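Local structure of transcription initiation factor tfiid subunit 72/90-100 KDA (Encephalitozoon cuniculi, 2J4B) at residues L34-F38 against Y61-H65. The protein serves as TAF5, a component of the TFIID and SAGA complexes that acts in RNA polymerase II transcription initiation, represented here by its N-terminal NTD2 domain. Sequence-based numbering, arbitrary orientation.
Sequences LYPLF and YRGDH
An aromatic cluster of Tyr35, Phe38 and His65 joins the first turn of helix 34-47 to the loop that follows helix 51-61. Segment 34-38 is regular helix, with Phe38 N hydrogen-bonded to Leu34 O at 2.9 Å. Segment 61-65 turns tightly: Asp64 N is hydrogen-bonded to Tyr61 O at 3.2 Å, and His65 has phi -169°. The CA atoms of Tyr35 and His65 lie 6.6 Å apart, those of Phe38 and Tyr61 8.0 Å.

The CA-to-CB bond of His65 points toward the helix. Its off-rotamer chi1 of 34° sets the ring against Leu34, Tyr35 and Phe38. Tyr35 and Phe38 are both t at chi1. Two edge-to-face stacks result. The edge of Tyr35 is directed at the face of His65, centroids 5.7 Å apart and planes at 76°. The edge of His65 is directed at the face of Phe38, centroids 4.8 Å apart and planes at 61°; His65 CE1 is 3.4 Å from Phe38 CD2. Tyr35 CA adds a CH-pi contact, 4.1 Å from the centroid of the His65 ring. Leu34 CB packs 3.9 Å from His65 CD2. The far end of the Phe38 ring meets the turn: Phe38 CE1 is 3.9 Å from Tyr61 CB, and Phe38 CZ is 3.9 Å from Arg62 CA.

The polar ends have outside partners. His65 NE2 is hydrogen-bonded to Tyr12 OH of helix 8-21, and Arg62 NH1 forms a salt bridge with Glu59. Phe57 and Phe58 extend the aromatic packing around Phe38. This is buried helix-to-loop packing by edge-to-face aromatic stacking, within the largely helical NTD2 domain of TAF5.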
ATOM      1  N   LEU A  34       3.511  -3.305   1.058  1.00 57.25           N
ATOM      2  CA  LEU A  34       3.128  -2.225   1.968  1.00 56.81           C
ATOM      3  C   LEU A  34       3.338  -0.813   1.401  1.00 56.65           C
ATOM      4  O   LEU A  34       2.661   0.116   1.830  1.00 56.29           O
ATOM      5  CB  LEU A  34       3.830  -2.352   3.307  1.00 56.45           C
ATOM      6  CG  LEU A  34       3.583  -3.638   4.109  1.00 57.16           C
ATOM      7  CD1 LEU A  34       4.463  -3.614   5.399  1.00 55.47           C
ATOM      8  CD2 LEU A  34       2.080  -3.900   4.416  1.00 55.80           C
ATOM      9  N   TYR A  35       4.253  -0.641   0.447  1.00 56.90           N
ATOM     10  CA  TYR A  35       4.563   0.703  -0.054  1.00 57.37           C
ATOM     11  C   TYR A  35       3.441   1.317  -0.886  1.00 57.44           C
ATOM     12  O   TYR A  35       2.987   2.428  -0.573  1.00 56.99           O
ATOM     13  CB  TYR A  35       5.860   0.745  -0.873  1.00 57.69           C
ATOM     14  CG  TYR A  35       6.103   2.115  -1.503  1.00 57.62           C
ATOM     15  CD1 TYR A  35       6.277   3.241  -0.711  1.00 57.88           C
ATOM     16  CD2 TYR A  35       6.134   2.279  -2.869  1.00 57.71           C
ATOM     17  CE1 TYR A  35       6.500   4.465  -1.262  1.00 57.87           C
ATOM     18  CE2 TYR A  35       6.362   3.510  -3.439  1.00 57.43           C
ATOM     19  CZ  TYR A  35       6.551   4.605  -2.634  1.00 57.94           C
ATOM     20  OH  TYR A  35       6.770   5.859  -3.194  1.00 57.59           O
ATOM     21  N   PRO A  36       3.020   0.626  -1.966  1.00 57.40           N
ATOM     22  CA  PRO A  36       1.868   1.104  -2.741  1.00 57.81           C
ATOM     23  C   PRO A  36       0.584   1.165  -1.920  1.00 57.52           C
ATOM     24  O   PRO A  36      -0.181   2.096  -2.071  1.00 58.35           O
ATOM     25  CB  PRO A  36       1.751   0.084  -3.880  1.00 57.38           C
ATOM     26  CG  PRO A  36       2.509  -1.107  -3.418  1.00 57.00           C
ATOM     27  CD  PRO A  36       3.586  -0.604  -2.542  1.00 57.14           C
ATOM     28  N   LEU A  37       0.356   0.202  -1.044  1.00 58.14           N
ATOM     29  CA  LEU A  37      -0.804   0.261  -0.172  1.00 59.13           C
ATOM     30  C   LEU A  37      -0.773   1.517   0.716  1.00 59.43           C
ATOM     31  O   LEU A  37      -1.787   2.197   0.889  1.00 59.79           O
ATOM     32  CB  LEU A  37      -0.849  -0.977   0.711  1.00 59.79           C
ATOM     33  CG  LEU A  37      -1.987  -1.028   1.735  1.00 60.50           C
ATOM     34  CD1 LEU A  37      -3.366  -0.621   1.138  1.00 59.89           C
ATOM     35  CD2 LEU A  37      -2.024  -2.451   2.358  1.00 61.41           C
ATOM     36  N   PHE A  38       0.404   1.790   1.277  1.00 58.59           N
ATOM     37  CA  PHE A  38       0.662   2.961   2.112  1.00 58.17           C
ATOM     38  C   PHE A  38       0.332   4.292   1.431  1.00 57.08           C
ATOM     39  O   PHE A  38      -0.391   5.115   1.970  1.00 55.08           O
ATOM     40  CB  PHE A  38       2.134   2.954   2.518  1.00 57.86           C
ATOM     41  CG  PHE A  38       2.613   4.219   3.152  1.00 57.70           C
ATOM     42  CD1 PHE A  38       2.335   4.495   4.479  1.00 57.97           C
ATOM     43  CD2 PHE A  38       3.402   5.109   2.439  1.00 58.16           C
ATOM     44  CE1 PHE A  38       2.823   5.656   5.083  1.00 57.81           C
ATOM     45  CE2 PHE A  38       3.909   6.268   3.034  1.00 57.99           C
ATOM     46  CZ  PHE A  38       3.615   6.538   4.352  1.00 57.96           C
ATOM     47  N   TYR A  61       4.182   5.676   9.518  1.00 70.24           N
ATOM     48  CA  TYR A  61       4.675   4.491   8.828  1.00 70.53           C
ATOM     49  C   TYR A  61       5.613   4.772   7.647  1.00 70.84           C
ATOM     50  O   TYR A  61       5.954   3.848   6.918  1.00 71.89           O
ATOM     51  CB  TYR A  61       3.497   3.639   8.342  1.00 71.09           C
ATOM     52  CG  TYR A  61       2.496   3.315   9.422  1.00 71.04           C
ATOM     53  CD1 TYR A  61       2.775   2.366  10.396  1.00 70.97           C
ATOM     54  CD2 TYR A  61       1.268   3.958   9.464  1.00 71.33           C
ATOM     55  CE1 TYR A  61       1.862   2.077  11.393  1.00 71.22           C
ATOM     56  CE2 TYR A  61       0.348   3.680  10.454  1.00 71.52           C
ATOM     57  CZ  TYR A  61       0.645   2.739  11.413  1.00 71.61           C
ATOM     58  OH  TYR A  61      -0.286   2.488  12.398  1.00 72.10           O
ATOM     59  N   ARG A  62       6.045   6.017   7.459  1.00 70.80           N
ATOM     60  CA  ARG A  62       6.954   6.343   6.349  1.00 71.23           C
ATOM     61  C   ARG A  62       8.345   5.711   6.463  1.00 72.58           C
ATOM     62  O   ARG A  62       9.037   5.570   5.455  1.00 72.85           O
ATOM     63  CB  ARG A  62       7.117   7.856   6.187  1.00 70.68           C
ATOM     64  CG  ARG A  62       7.901   8.536   7.292  1.00 69.96           C
ATOM     65  CD  ARG A  62       7.874  10.040   7.121  1.00 69.44           C
ATOM     66  NE  ARG A  62       8.740  10.503   6.035  1.00 68.90           N
ATOM     67  CZ  ARG A  62       8.815  11.763   5.628  1.00 67.83           C
ATOM     68  NH1 ARG A  62       8.072  12.676   6.217  1.00 68.08           N
ATOM     69  NH2 ARG A  62       9.626  12.111   4.640  1.00 67.41           N
ATOM     70  N   GLY A  63       8.750   5.343   7.680  1.00 73.52           N
ATOM     71  CA  GLY A  63      10.056   4.725   7.913  1.00 74.13           C
ATOM     72  C   GLY A  63      10.005   3.208   7.833  1.00 75.13           C
ATOM     73  O   GLY A  63      10.992   2.523   8.122  1.00 74.52           O
ATOM     74  N   ASP A  64       8.848   2.676   7.446  1.00 75.90           N
ATOM     75  CA  ASP A  64       8.693   1.235   7.286  1.00 76.39           C
ATOM     76  C   ASP A  64       9.120   0.805   5.885  1.00 76.73           C
ATOM     77  O   ASP A  64       9.187  -0.385   5.576  1.00 76.79           O
ATOM     78  CB  ASP A  64       7.249   0.830   7.530  1.00 77.07           C
ATOM     79  CG  ASP A  64       6.806   1.078   8.958  1.00 77.86           C
ATOM     80  OD1 ASP A  64       7.583   1.654   9.746  1.00 78.78           O
ATOM     81  OD2 ASP A  64       5.666   0.704   9.295  1.00 78.85           O
ATOM     82  N   HIS A  65       9.398   1.792   5.042  1.00 76.83           N
ATOM     83  CA  HIS A  65       9.873   1.559   3.691  1.00 77.01           C
ATOM     84  C   HIS A  65      10.359   2.882   3.107  1.00 77.90           C
ATOM     85  O   HIS A  65       9.560   3.793   2.878  1.00 79.41           O
ATOM     86  CB  HIS A  65       8.766   0.956   2.809  1.00 76.53           C
ATOM     87  CG  HIS A  65       7.387   1.437   3.143  1.00 75.75           C
ATOM     88  ND1 HIS A  65       7.070   2.772   3.248  1.00 75.79           N
ATOM     89  CD2 HIS A  65       6.244   0.757   3.403  1.00 74.99           C
ATOM     90  CE1 HIS A  65       5.794   2.896   3.567  1.00 75.63           C
ATOM     91  NE2 HIS A  65       5.270   1.687   3.663  1.00 75.27           N
TER